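Local atomic coordinates of terminase large subunit (Thermus phage G20c, PDB entry 5M1P), a protein that drives ATP-powered translocation of viral DNA into empty capsids and, as an endonuclease, cuts the genome to start and end each round of packaging. Residues A3-F8 against N155-R160; G23-V28 against C64-N69; P33-C38 against V54-T59; S130-L135 against S181-Y186. One frame throughout, in Å; residues are numbered along the deposited sequence.

Contact 1: A3-F8 against N155-R160; sequences AMNSVF and NFRYYR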
loop_
_atom_site.group_PDB
_atom_site.type_symbol
_atom_site.label_atom_id
_atom_site.label_comp_id
_atom_site.label_asym_id
_atom_site.label_seq_id
_atom_site.Cartn_x
_atom_site.Cartn_y
_atom_site.Cartn_z
ATOM N N ALA A 3 -9.406 19.356 -7.651
ATOM C CA ALA A 3 -9.235 19.990 -6.303
ATOM C C ALA A 3 -7.886 20.701 -6.170
ATOM O O ALA A 3 -6.841 20.132 -6.503
ATOM C CB ALA A 3 -9.384 18.948 -5.204
ATOM N N MET A 4 -7.916 21.930 -5.650
ATOM C CA MET A 4 -6.711 22.762 -5.530
ATOM C C MET A 4 -5.647 22.132 -4.623
ATOM O O MET A 4 -4.455 22.322 -4.860
ATOM C CB MET A 4 -7.066 24.179 -5.036
ATOM C CG MET A 4 -7.962 24.979 -5.980
ATOM S SD MET A 4 -8.244 26.701 -5.506
ATOM C CE MET A 4 -9.356 26.530 -4.105
ATOM N N ASN A 5 -6.081 21.369 -3.614
ATOM C CA ASN A 5 -5.177 20.736 -2.637
ATOM C C ASN A 5 -4.895 19.230 -2.879
ATOM O O ASN A 5 -4.511 18.514 -1.949
ATOM C CB ASN A 5 -5.714 20.966 -1.212
ATOM C CG ASN A 5 -7.062 20.292 -0.952
ATOM O OD1 ASN A 5 -7.713 19.768 -1.867
ATOM N ND2 ASN A 5 -7.479 20.296 0.310
ATOM N N SER A 6 -5.065 18.762 -4.118
ATOM C CA SER A 6 -4.759 17.373 -4.485
ATOM C C SER A 6 -3.295 17.059 -4.297
ATOM O O SER A 6 -2.433 17.843 -4.688
ATOM C CB SER A 6 -5.073 17.108 -5.958
ATOM O OG SER A 6 -6.439 17.269 -6.234
ATOM N N VAL A 7 -3.013 15.906 -3.705
ATOM C CA VAL A 7 -1.660 15.395 -3.629
ATOM C C VAL A 7 -1.258 14.758 -4.957
ATOM O O VAL A 7 -0.159 14.991 -5.457
ATOM C CB VAL A 7 -1.536 14.381 -2.482
ATOM C CG1 VAL A 7 -0.200 13.676 -2.510
ATOM C CG2 VAL A 7 -1.735 15.081 -1.145
ATOM N N PHE A 8 -2.143 13.944 -5.522
ATOM C CA PHE A 8 -1.805 13.196 -6.731
ATOM C C PHE A 8 -2.246 13.946 -7.979
ATOM O O PHE A 8 -3.182 13.564 -8.672
ATOM C CB PHE A 8 -2.349 11.777 -6.645
ATOM C CG PHE A 8 -1.748 10.994 -5.513
ATOM C CD1 PHE A 8 -0.396 10.658 -5.536
ATOM C CD2 PHE A 8 -2.502 10.646 -4.397
ATOM C CE1 PHE A 8 0.179 9.965 -4.493
ATOM C CE2 PHE A 8 -1.928 9.963 -3.351
ATOM C CZ PHE A 8 -0.591 9.610 -3.402
ATOM N N ASN A 155 -8.946 11.509 -3.531
ATOM C CA ASN A 155 -9.315 12.225 -2.299
ATOM C C ASN A 155 -8.184 12.390 -1.291
ATOM O O ASN A 155 -8.434 12.837 -0.173
ATOM C CB ASN A 155 -10.548 11.581 -1.654
ATOM C CG ASN A 155 -11.843 12.099 -2.247
ATOM O OD1 ASN A 155 -11.840 12.655 -3.349
ATOM N ND2 ASN A 155 -12.941 11.951 -1.521
ATOM N N PHE A 156 -6.942 12.120 -1.678
ATOM C CA PHE A 156 -5.815 12.332 -0.781
ATOM C C PHE A 156 -5.300 13.750 -0.981
ATOM O O PHE A 156 -4.910 14.109 -2.091
ATOM C CB PHE A 156 -4.735 11.301 -1.076
ATOM C CG PHE A 156 -3.784 11.098 0.054
ATOM C CD1 PHE A 156 -4.236 10.536 1.251
ATOM C CD2 PHE A 156 -2.446 11.469 -0.062
ATOM C CE1 PHE A 156 -3.370 10.336 2.304
ATOM C CE2 PHE A 156 -1.574 11.264 0.989
ATOM C CZ PHE A 156 -2.037 10.704 2.175
ATOM N N ARG A 157 -5.317 14.561 0.081
ATOM C CA ARG A 157 -5.134 16.006 -0.029
ATOM C C ARG A 157 -4.144 16.574 0.969
ATOM O O ARG A 157 -3.819 15.951 1.982
ATOM C CB ARG A 157 -6.461 16.726 0.166
ATOM C CG ARG A 157 -7.623 16.187 -0.629
ATOM C CD ARG A 157 -7.465 16.269 -2.135
ATOM N NE ARG A 157 -8.672 15.729 -2.762
ATOM C CZ ARG A 157 -9.850 16.358 -2.805
ATOM N NH1 ARG A 157 -10.014 17.570 -2.275
ATOM N NH2 ARG A 157 -10.889 15.763 -3.372
ATOM N N TYR A 158 -3.704 17.793 0.662
ATOM C CA TYR A 158 -2.819 18.574 1.514
ATOM C C TYR A 158 -3.624 19.454 2.454
ATOM O O TYR A 158 -4.575 20.107 2.043
ATOM C CB TYR A 158 -1.938 19.499 0.674
ATOM C CG TYR A 158 -0.850 18.834 -0.110
ATOM C CD1 TYR A 158 0.247 18.281 0.529
ATOM C CD2 TYR A 158 -0.880 18.811 -1.507
ATOM C CE1 TYR A 158 1.286 17.707 -0.194
ATOM C CE2 TYR A 158 0.152 18.232 -2.237
ATOM C CZ TYR A 158 1.226 17.671 -1.572
ATOM O OH TYR A 158 2.258 17.093 -2.268
ATOM N N TYR A 159 -3.204 19.482 3.714
ATOM C CA TYR A 159 -3.702 20.417 4.722
ATOM C C TYR A 159 -2.501 21.011 5.456
ATOM O O TYR A 159 -1.362 20.648 5.183
ATOM C CB TYR A 159 -4.643 19.689 5.677
ATOM C CG TYR A 159 -5.829 19.110 4.961
ATOM C CD1 TYR A 159 -6.927 19.902 4.665
ATOM C CD2 TYR A 159 -5.841 17.782 4.538
ATOM C CE1 TYR A 159 -8.017 19.391 3.988
ATOM C CE2 TYR A 159 -6.923 17.259 3.862
ATOM C CZ TYR A 159 -8.008 18.068 3.583
ATOM O OH TYR A 159 -9.083 17.570 2.897
ATOM N N ARG A 160 -2.769 21.929 6.385
ATOM C CA ARG A 160 -1.739 22.522 7.224
ATOM C C ARG A 160 -2.163 22.442 8.672
ATOM O O ARG A 160 -3.326 22.659 8.987
ATOM C CB ARG A 160 -1.481 23.977 6.802
ATOM C CG ARG A 160 -0.704 24.098 5.490
ATOM C CD ARG A 160 0.795 23.927 5.685
ATOM N NE ARG A 160 1.502 23.591 4.445
ATOM C CZ ARG A 160 2.824 23.467 4.340
ATOM N NH1 ARG A 160 3.386 23.155 3.170
ATOM N NH2 ARG A 160 3.602 23.648 5.401
HETATM O O HOH W 1 -10.399 20.063 1.293
HETATM O O HOH W 2 2.172 16.182 -4.781
HETATM O O HOH W 3 -4.890 13.549 -4.783
#

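Contact 2: G23-V28 against C64-N69; sequences GTRLVV and CLERMN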
loop_
_atom_site.group_PDB
_atom_site.type_symbol
_atom_site.label_atom_id
_atom_site.label_comp_id
_atom_site.label_asym_id
_atom_site.label_seq_id
_atom_site.Cartn_x
_atom_site.Cartn_y
_atom_site.Cartn_z
ATOM N N GLY A 23 -12.245 -13.108 -4.002
ATOM C CA GLY A 23 -12.513 -12.829 -2.591
ATOM C C GLY A 23 -11.981 -11.462 -2.203
ATOM O O GLY A 23 -12.375 -10.453 -2.780
ATOM N N THR A 24 -11.059 -11.442 -1.238
ATOM C CA THR A 24 -10.434 -10.204 -0.781
ATOM C C THR A 24 -9.300 -9.714 -1.691
ATOM O O THR A 24 -8.752 -8.637 -1.450
ATOM C CB THR A 24 -9.895 -10.366 0.657
ATOM O OG1 THR A 24 -8.992 -11.471 0.713
ATOM C CG2 THR A 24 -11.040 -10.609 1.638
ATOM N N ARG A 25 -8.944 -10.493 -2.717
ATOM C CA ARG A 25 -7.869 -10.119 -3.639
ATOM C C ARG A 25 -8.380 -9.561 -4.950
ATOM O O ARG A 25 -9.330 -10.093 -5.519
ATOM C CB ARG A 25 -7.001 -11.317 -3.987
ATOM C CG ARG A 25 -6.317 -11.968 -2.810
ATOM C CD ARG A 25 -5.373 -13.031 -3.324
ATOM N NE ARG A 25 -4.622 -13.662 -2.259
ATOM C CZ ARG A 25 -3.596 -14.491 -2.451
ATOM N NH1 ARG A 25 -3.194 -14.806 -3.680
ATOM N NH2 ARG A 25 -2.958 -15.005 -1.409
ATOM N N LEU A 26 -7.707 -8.528 -5.439
ATOM C CA LEU A 26 -7.828 -8.091 -6.821
ATOM C C LEU A 26 -6.576 -8.553 -7.543
ATOM O O LEU A 26 -5.496 -8.019 -7.303
ATOM C CB LEU A 26 -7.950 -6.570 -6.901
ATOM C CG LEU A 26 -9.082 -5.931 -6.092
ATOM C CD1 LEU A 26 -9.267 -4.471 -6.497
ATOM C CD2 LEU A 26 -10.374 -6.718 -6.199
ATOM N N VAL A 27 -6.711 -9.528 -8.434
ATOM C CA VAL A 27 -5.545 -10.165 -9.042
ATOM C C VAL A 27 -5.436 -9.653 -10.458
ATOM O O VAL A 27 -6.304 -9.928 -11.284
ATOM C CB VAL A 27 -5.644 -11.705 -9.051
ATOM C CG1 VAL A 27 -4.363 -12.329 -9.614
ATOM C CG2 VAL A 27 -5.891 -12.219 -7.639
ATOM N N VAL A 28 -4.370 -8.901 -10.721
ATOM C CA VAL A 28 -4.074 -8.383 -12.052
ATOM C C VAL A 28 -3.324 -9.442 -12.844
ATOM O O VAL A 28 -3.638 -9.720 -14.010
ATOM C CB VAL A 28 -3.241 -7.086 -11.983
ATOM C CG1 VAL A 28 -2.843 -6.630 -13.376
ATOM C CG2 VAL A 28 -4.053 -5.988 -11.308
ATOM N N CYS A 64 -1.226 -7.718 -7.597
ATOM C CA CYS A 64 -2.306 -8.181 -6.741
ATOM C C CYS A 64 -2.464 -7.181 -5.608
ATOM O O CYS A 64 -1.459 -6.651 -5.120
ATOM C CB CYS A 64 -1.943 -9.557 -6.181
ATOM S SG CYS A 64 -3.254 -10.316 -5.214
ATOM N N LEU A 65 -3.699 -6.906 -5.218
ATOM C CA LEU A 65 -3.957 -6.058 -4.062
ATOM C C LEU A 65 -5.006 -6.732 -3.206
ATOM O O LEU A 65 -6.068 -7.070 -3.708
ATOM C CB LEU A 65 -4.427 -4.682 -4.529
ATOM C CG LEU A 65 -4.613 -3.666 -3.386
ATOM C CD1 LEU A 65 -4.179 -2.286 -3.854
ATOM C CD2 LEU A 65 -6.031 -3.636 -2.847
ATOM N N GLU A 66 -4.702 -6.948 -1.928
ATOM C CA GLU A 66 -5.634 -7.579 -1.004
ATOM C C GLU A 66 -6.035 -6.552 0.028
ATOM O O GLU A 66 -5.176 -5.848 0.563
ATOM C CB GLU A 66 -5.005 -8.806 -0.335
ATOM C CG GLU A 66 -5.989 -9.573 0.537
ATOM C CD GLU A 66 -5.557 -10.992 0.847
ATOM O OE1 GLU A 66 -4.390 -11.344 0.608
ATOM O OE2 GLU A 66 -6.417 -11.770 1.318
ATOM N N ARG A 67 -7.337 -6.461 0.273
ATOM C CA ARG A 67 -7.875 -5.464 1.182
ATOM C C ARG A 67 -9.024 -6.052 1.978
ATOM O O ARG A 67 -9.906 -6.701 1.427
ATOM C CB ARG A 67 -8.362 -4.258 0.385
ATOM C CG ARG A 67 -9.036 -3.175 1.221
ATOM C CD ARG A 67 -9.065 -1.875 0.447
ATOM N NE ARG A 67 -9.659 -0.728 1.142
ATOM C CZ ARG A 67 -10.951 -0.388 1.129
ATOM N NH1 ARG A 67 -11.871 -1.136 0.515
ATOM N NH2 ARG A 67 -11.328 0.726 1.750
ATOM N N MET A 68 -9.018 -5.837 3.282
ATOM C CA MET A 68 -10.196 -6.177 4.076
ATOM C C MET A 68 -10.175 -5.370 5.350
ATOM O O MET A 68 -9.221 -4.668 5.625
ATOM C CB MET A 68 -10.275 -7.681 4.366
ATOM C CG MET A 68 -9.128 -8.242 5.185
ATOM S SD MET A 68 -7.519 -8.207 4.379
ATOM C CE MET A 68 -6.574 -9.083 5.631
ATOM N N ASN A 69 -11.257 -5.429 6.100
ATOM C CA ASN A 69 -11.251 -4.917 7.457
ATOM C C ASN A 69 -11.886 -5.938 8.366
ATOM O O ASN A 69 -12.613 -6.829 7.935
ATOM C CB ASN A 69 -11.895 -3.523 7.577
ATOM C CG ASN A 69 -13.412 -3.558 7.628
ATOM O OD1 ASN A 69 -14.048 -4.389 6.977
ATOM N ND2 ASN A 69 -14.004 -2.643 8.402
HETATM O O HOH W 4 -8.757 -6.154 -2.610
HETATM O O HOH W 5 -3.447 -13.784 1.068
HETATM O O HOH W 6 -6.387 -14.025 -0.116
#

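Contact 3: P33-C38 against V54-T59; sequences PDHIYC and VLDLDT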
loop_
_atom_site.group_PDB
_atom_site.type_symbol
_atom_site.label_atom_id
_atom_site.label_comp_id
_atom_site.label_asym_id
_atom_site.label_seq_id
_atom_site.Cartn_x
_atom_site.Cartn_y
_atom_site.Cartn_z
ATOM N N PRO A 33 7.948 -16.058 -12.348
ATOM C CA PRO A 33 9.170 -16.337 -11.562
ATOM C C PRO A 33 10.470 -15.665 -12.012
ATOM O O PRO A 33 11.454 -15.680 -11.267
ATOM C CB PRO A 33 9.309 -17.858 -11.658
ATOM C CG PRO A 33 8.677 -18.182 -12.960
ATOM C CD PRO A 33 7.521 -17.232 -13.125
ATOM N N ASP A 34 10.476 -15.098 -13.214
ATOM C CA ASP A 34 11.590 -14.270 -13.677
ATOM C C ASP A 34 11.620 -12.850 -13.073
ATOM O O ASP A 34 12.595 -12.119 -13.278
ATOM C CB ASP A 34 11.607 -14.192 -15.214
ATOM C CG ASP A 34 10.303 -13.657 -15.808
ATOM O OD1 ASP A 34 9.251 -13.654 -15.123
ATOM O OD2 ASP A 34 10.325 -13.262 -16.987
ATOM N N HIS A 35 10.563 -12.450 -12.360
ATOM C CA HIS A 35 10.487 -11.138 -11.739
ATOM C C HIS A 35 10.574 -11.219 -10.224
ATOM O O HIS A 35 10.307 -12.262 -9.619
ATOM C CB HIS A 35 9.198 -10.442 -12.154
ATOM C CG HIS A 35 9.164 -10.062 -13.603
ATOM N ND1 HIS A 35 8.087 -9.430 -14.175
ATOM C CD2 HIS A 35 10.083 -10.210 -14.590
ATOM C CE1 HIS A 35 8.335 -9.205 -15.453
ATOM N NE2 HIS A 35 9.536 -9.678 -15.732
ATOM N N ILE A 36 10.951 -10.097 -9.623
ATOM C CA ILE A 36 11.104 -9.961 -8.176
ATOM C C ILE A 36 9.969 -9.049 -7.705
ATOM O O ILE A 36 9.648 -8.056 -8.359
ATOM C CB ILE A 36 12.493 -9.367 -7.835
ATOM C CG1 ILE A 36 13.612 -10.347 -8.226
ATOM C CG2 ILE A 36 12.607 -8.989 -6.363
ATOM C CD1 ILE A 36 13.790 -11.524 -7.287
ATOM N N TYR A 37 9.373 -9.394 -6.564
ATOM C CA TYR A 37 8.211 -8.681 -6.041
ATOM C C TYR A 37 8.451 -8.213 -4.621
ATOM O O TYR A 37 9.274 -8.774 -3.887
ATOM C CB TYR A 37 7.013 -9.622 -6.017
ATOM C CG TYR A 37 6.559 -10.106 -7.366
ATOM C CD1 TYR A 37 7.218 -11.143 -8.033
ATOM C CD2 TYR A 37 5.459 -9.536 -7.980
ATOM C CE1 TYR A 37 6.786 -11.586 -9.269
ATOM C CE2 TYR A 37 5.019 -9.981 -9.220
ATOM C CZ TYR A 37 5.689 -11.011 -9.858
ATOM O OH TYR A 37 5.249 -11.477 -11.081
ATOM N N CYS A 38 7.702 -7.189 -4.229
ATOM C CA CYS A 38 7.607 -6.812 -2.829
ATOM C C CYS A 38 6.144 -6.537 -2.553
ATOM O O CYS A 38 5.339 -6.464 -3.492
ATOM C CB CYS A 38 8.488 -5.608 -2.510
ATOM S SG CYS A 38 7.898 -4.051 -3.196
ATOM N N VAL A 54 0.938 -6.031 -3.846
ATOM C CA VAL A 54 2.024 -6.787 -4.448
ATOM C C VAL A 54 2.502 -6.058 -5.700
ATOM O O VAL A 54 1.746 -5.933 -6.671
ATOM C CB VAL A 54 1.576 -8.215 -4.817
ATOM C CG1 VAL A 54 2.762 -9.011 -5.329
ATOM C CG2 VAL A 54 0.947 -8.938 -3.631
ATOM N N LEU A 55 3.753 -5.596 -5.669
ATOM C CA LEU A 55 4.387 -4.844 -6.748
ATOM C C LEU A 55 5.448 -5.672 -7.441
ATOM O O LEU A 55 6.348 -6.198 -6.809
ATOM C CB LEU A 55 5.023 -3.581 -6.183
ATOM C CG LEU A 55 5.795 -2.690 -7.150
ATOM C CD1 LEU A 55 4.917 -2.240 -8.309
ATOM C CD2 LEU A 55 6.334 -1.491 -6.402
ATOM N N ASP A 56 5.311 -5.797 -8.749
ATOM C CA ASP A 56 6.341 -6.397 -9.586
ATOM C C ASP A 56 7.430 -5.333 -9.780
ATOM O O ASP A 56 7.207 -4.308 -10.451
ATOM C CB ASP A 56 5.711 -6.803 -10.918
ATOM C CG ASP A 56 6.680 -7.468 -11.872
ATOM O OD1 ASP A 56 7.887 -7.135 -11.874
ATOM O OD2 ASP A 56 6.207 -8.290 -12.684
ATOM N N LEU A 57 8.590 -5.553 -9.166
ATOM C CA LEU A 57 9.667 -4.564 -9.199
ATOM C C LEU A 57 10.404 -4.513 -10.542
ATOM O O LEU A 57 11.165 -3.576 -10.784
ATOM C CB LEU A 57 10.647 -4.810 -8.052
ATOM C CG LEU A 57 10.109 -4.539 -6.648
ATOM C CD1 LEU A 57 11.053 -5.087 -5.593
ATOM C CD2 LEU A 57 9.867 -3.064 -6.416
ATOM N N ASP A 58 10.182 -5.506 -11.400
ATOM C CA ASP A 58 10.724 -5.485 -12.753
ATOM C C ASP A 58 9.878 -4.631 -13.704
ATOM O O ASP A 58 10.416 -4.053 -14.637
ATOM C CB ASP A 58 10.857 -6.913 -13.303
ATOM C CG ASP A 58 11.825 -7.777 -12.494
ATOM O OD1 ASP A 58 12.704 -8.408 -13.113
ATOM O OD2 ASP A 58 11.717 -7.839 -11.248
ATOM N N THR A 59 8.567 -4.561 -13.491
ATOM C CA THR A 59 7.673 -3.810 -14.391
ATOM C C THR A 59 7.073 -2.544 -13.782
ATOM O O THR A 59 6.569 -1.694 -14.517
ATOM C CB THR A 59 6.505 -4.681 -14.857
ATOM O OG1 THR A 59 5.646 -4.955 -13.743
ATOM C CG2 THR A 59 7.005 -5.977 -15.498
HETATM O O HOH W 7 3.794 -9.454 -12.218
#

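Contact 4: S130-L135 against S181-Y186; sequences SNLALL and SLALAY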
loop_
_atom_site.group_PDB
_atom_site.type_symbol
_atom_site.label_atom_id
_atom_site.label_comp_id
_atom_site.label_asym_id
_atom_site.label_seq_id
_atom_site.Cartn_x
_atom_site.Cartn_y
_atom_site.Cartn_z
ATOM N N SER A 130 5.495 11.571 -1.687
ATOM C CA SER A 130 6.136 12.323 -2.765
ATOM C C SER A 130 6.785 11.377 -3.780
ATOM O O SER A 130 6.691 11.615 -4.979
ATOM C CB SER A 130 7.148 13.336 -2.230
ATOM O OG SER A 130 8.216 12.711 -1.559
ATOM N N ASN A 131 7.397 10.292 -3.315
ATOM C CA ASN A 131 7.938 9.301 -4.211
ATOM C C ASN A 131 6.838 8.689 -5.082
ATOM O O ASN A 131 7.000 8.588 -6.301
ATOM C CB ASN A 131 8.664 8.216 -3.421
ATOM C CG ASN A 131 9.271 7.168 -4.322
ATOM O OD1 ASN A 131 10.172 7.466 -5.100
ATOM N ND2 ASN A 131 8.764 5.943 -4.241
ATOM N N LEU A 132 5.736 8.273 -4.471
ATOM C CA LEU A 132 4.625 7.700 -5.222
ATOM C C LEU A 132 4.073 8.699 -6.238
ATOM O O LEU A 132 3.817 8.353 -7.395
ATOM C CB LEU A 132 3.524 7.211 -4.278
ATOM C CG LEU A 132 2.256 6.633 -4.914
ATOM C CD1 LEU A 132 2.575 5.397 -5.728
ATOM C CD2 LEU A 132 1.221 6.287 -3.859
ATOM N N ALA A 133 3.891 9.942 -5.805
ATOM C CA ALA A 133 3.348 10.986 -6.680
ATOM C C ALA A 133 4.232 11.261 -7.882
ATOM O O ALA A 133 3.723 11.447 -8.993
ATOM C CB ALA A 133 3.153 12.271 -5.903
ATOM N N LEU A 134 5.544 11.294 -7.670
ATOM C CA LEU A 134 6.487 11.545 -8.758
ATOM C C LEU A 134 6.491 10.402 -9.762
ATOM O O LEU A 134 6.437 10.630 -10.972
ATOM C CB LEU A 134 7.900 11.761 -8.216
ATOM C CG LEU A 134 9.007 11.970 -9.259
ATOM C CD1 LEU A 134 8.740 13.222 -10.076
ATOM C CD2 LEU A 134 10.362 12.042 -8.585
ATOM N N LEU A 135 6.582 9.172 -9.268
ATOM C CA LEU A 135 6.493 7.999 -10.140
ATOM C C LEU A 135 5.175 7.982 -10.918
ATOM O O LEU A 135 5.129 7.587 -12.085
ATOM C CB LEU A 135 6.607 6.716 -9.316
ATOM C CG LEU A 135 8.000 6.417 -8.774
ATOM C CD1 LEU A 135 7.918 5.319 -7.717
ATOM C CD2 LEU A 135 8.967 6.027 -9.884
ATOM N N SER A 181 -0.461 1.748 1.523
ATOM C CA SER A 181 0.030 0.455 1.047
ATOM C C SER A 181 0.747 0.595 -0.297
ATOM O O SER A 181 1.834 0.058 -0.485
ATOM C CB SER A 181 -1.128 -0.533 0.958
ATOM O OG SER A 181 -0.707 -1.759 0.386
ATOM N N LEU A 182 0.141 1.334 -1.211
ATOM C CA LEU A 182 0.777 1.599 -2.504
ATOM C C LEU A 182 2.093 2.359 -2.351
ATOM O O LEU A 182 3.075 2.035 -3.005
ATOM C CB LEU A 182 -0.165 2.366 -3.437
ATOM C CG LEU A 182 -1.388 1.605 -3.931
ATOM C CD1 LEU A 182 -2.323 2.587 -4.611
ATOM C CD2 LEU A 182 -1.037 0.450 -4.860
ATOM N N ALA A 183 2.116 3.356 -1.473
ATOM C CA ALA A 183 3.333 4.132 -1.250
ATOM C C ALA A 183 4.450 3.269 -0.646
ATOM O O ALA A 183 5.614 3.389 -1.032
ATOM C CB ALA A 183 3.042 5.325 -0.356
ATOM N N LEU A 184 4.089 2.388 0.284
ATOM C CA LEU A 184 5.046 1.437 0.866
ATOM C C LEU A 184 5.639 0.529 -0.205
ATOM O O LEU A 184 6.848 0.331 -0.228
ATOM C CB LEU A 184 4.389 0.617 1.962
ATOM C CG LEU A 184 4.097 1.413 3.246
ATOM C CD1 LEU A 184 3.060 0.693 4.078
ATOM C CD2 LEU A 184 5.361 1.663 4.064
ATOM N N ALA A 185 4.804 0.015 -1.105
ATOM C CA ALA A 185 5.295 -0.824 -2.206
ATOM C C ALA A 185 6.241 -0.060 -3.108
ATOM O O ALA A 185 7.374 -0.491 -3.363
ATOM C CB ALA A 185 4.133 -1.383 -3.003
ATOM N N TYR A 186 5.770 1.080 -3.598
ATOM C CA TYR A 186 6.541 1.882 -4.546
ATOM C C TYR A 186 7.786 2.547 -3.976
ATOM O O TYR A 186 8.643 2.994 -4.738
ATOM C CB TYR A 186 5.641 2.909 -5.254
ATOM C CG TYR A 186 4.874 2.299 -6.414
ATOM C CD1 TYR A 186 5.492 2.092 -7.645
ATOM C CD2 TYR A 186 3.560 1.863 -6.265
ATOM C CE1 TYR A 186 4.810 1.501 -8.699
ATOM C CE2 TYR A 186 2.860 1.288 -7.312
ATOM C CZ TYR A 186 3.486 1.097 -8.529
ATOM O OH TYR A 186 2.768 0.515 -9.556
HETATM O O HOH W 8 6.643 5.556 -2.440
#

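Contact 1: A3-F8 against N155-R160
The backbones meet in a single beta bridge between Ser6 and Arg157, whose CA atoms are 4.7 Å apart, so the N-terminal loop borders the two-stranded antiparallel sheet of 156-160 and 166-170 without becoming a full strand. On one flank of the bridge Tyr158 N donates to Asn5 O at 2.8 Å, nearly straight at 166°; on the other, Val7 N donates to Phe156 O at 3.1 Å. A type I turn from Ala3 to Ser6 leads into the bridge, its Ala3 O gripped by both N and OG of Ser6. Asn5 holds CG in the crowded position between N and the carbonyl carbon (chi1 64°), and its OD1 accepts a hydrogen bond from Arg157 NH1 on a lone pair, at 3.2 Å, the amide and guanidinium planes standing 67° apart. Ala3 CB lies over one guanidinium face, while NE bonds to Arg154 O, which gives the group a second tether. Phe8 and Phe156 barely overlap, Phe8 CE2 touching Phe156 CD2 at 3.7 Å; Ile129 of helix 122-137 packs on Phe156 and Val7. Val7 CG2, anti to its carbonyl carbon, sits over the centre of the Tyr158 ring, 3.7 Å from the centroid.

Contact 2: G23-V28 against C64-N69
Main-chain bonding sets the register: strands 25-27 and 64-69 run antiparallel at 167°, and Leu26 and Leu65 form a hydrogen-bonded pair. Leu26 N donates to Leu65 O at 2.8 Å, and Leu65 N returns a bond to Leu26 O at 3.0 Å. One step along, Arg67 N reaches Thr24 O, which also accepts from a water shared with Leu65 O. The polar side chains gather around Glu66, extended with CG anti to N (chi1 -174°). Thr24 OG1 donates to Glu66 OE2 at 2.7 Å, approaching from above the carboxylate plane. Arg25 also extends, yet its NE stays 3.7 Å from Glu66 OE1, a long salt bridge with the two planes 67° apart. Two waters fill in, one joining Arg25 NH2 to Glu66 OE1, the other Arg25 NE to Glu66 OE2, while NH1 forms a salt bridge with Asp86 of helix 73-86. Apolar contact is slight: Cys64 SG touches Arg25 CD at 3.9 Å and Val27 CG2 at 4.1 Å. Strand 25-27 thereby continues the RNase H-like sheet beyond antiparallel strands 37-42, 49-56 and 61-69, and strand 61-69 brings the Arg67 side chain to about 5 Å from that of Asp177, a calcium ligand.

Contact 3: P33-C38 against V54-T59
The buried part is where the segments pair as strands. Cys38 and Leu55 form an antiparallel hydrogen-bonded pair, with Leu55 N on Cys38 O at 2.8 Å and Cys38 N on Leu55 O at 3.1 Å. Beside them the Tyr37 ring lies obliquely against Asp56, its CD2 3.6 Å from Asp56 CA, and Cys38 SG rests on Leu57 CD2. Buried Tyr37 OH donates to a water that in turn donates to Asp56 OD2, and it accepts from Arg32 N. Toward solvent the strands give way to loops tied by polar side chains. His35 ND1 donates to Asp56 OD2 at 2.7 Å, in the ring plane and onto the syn lone pair. OD1 accepts from Asp58 N, an Asx turn, and from Thr59 N, which completes an Asx motif. Asp58 stacks on the imidazole, planes 16° apart, with CB 3.6 Å from the ring centroid; its OD2 accepts Ile36 N at 2.9 Å, from above the carboxylate plane. Two acidic neighbours might stabilise a protonated His35. The contact lies at the open end of hairpin 37-42/49-56: Tyr91 of strand 91-94 meets Cys38 and Leu57, Ile62 of strand 61-69 meets Leu55, and helix 177-186 packs on Leu55 through Ala185 and Tyr186.

Contact 4: S130-L135 against S181-Y186
Leu132 pushes its forked end against helix 177-186, CD1 lying obliquely on the Tyr186 ring with its closest approach, 3.7 Å, to CD2. With CG anti to the backbone N (chi1 177°), the branch reaches across, and its other methyl, CD2, settles beside the helix backbone at Ala183, 4.1 Å from Ala183 CB and 4.2 Å from Leu182 CB. One turn later Leu135 meets the CD1 flank of the same ring, on the same side of its plane as Leu132: its CD1 is 4.0 Å from Tyr186 CD1 and also near the Tyr186 carbonyl. Two leucine methyls thus rest obliquely on the base of the ring, while its hydroxyl leads away to bonds with Gly60 O and Ala142 N. The segments cross steeply, at 80°, their short axes 9.0 Å apart, with Ala183 facing Leu132 where the CA atoms come nearest. This is helix-on-helix packing against the RNase H-like sheet: Leu182 touches Ser53 and Ile62 behind it, and the helix begins at calcium ligand Asp177. Polar contact is confined to Asn131. Its ND2 makes a weak, bent bond to Tyr186 O at 3.0 Å (128°), and donates to a water that in turn donates to Ala183 O. Chemically, the interface is an apolar junction in which a single amide, partly through water, serves two main-chain carbonyls near the C-terminal end of helix 177-186.

Contacts 2 and 3 belong to one mixed sheet, where neighbouring strands 49-56 and 61-69 join them through a probable hydrogen bond from Val54 N to Cys64 O; their centres are about 17 Å apart. Contact 4 packs on that sheet, Leu182 meeting Leu65 of contact 2 and Tyr186 meeting Leu55 of contact 3. Contact 1, about 15 Å from contact 4 between centres, touches it where Phe8 packs on Leu132, and its centre lies about 30 Å from that of contact 3. Along the chain contact 3 is nested within contact 2, and both within the loop closed by contact 1, which crosses contact 4. The N-terminal segment is thereby tied to the nuclease core, beside whose calcium site helix 177-186 begins.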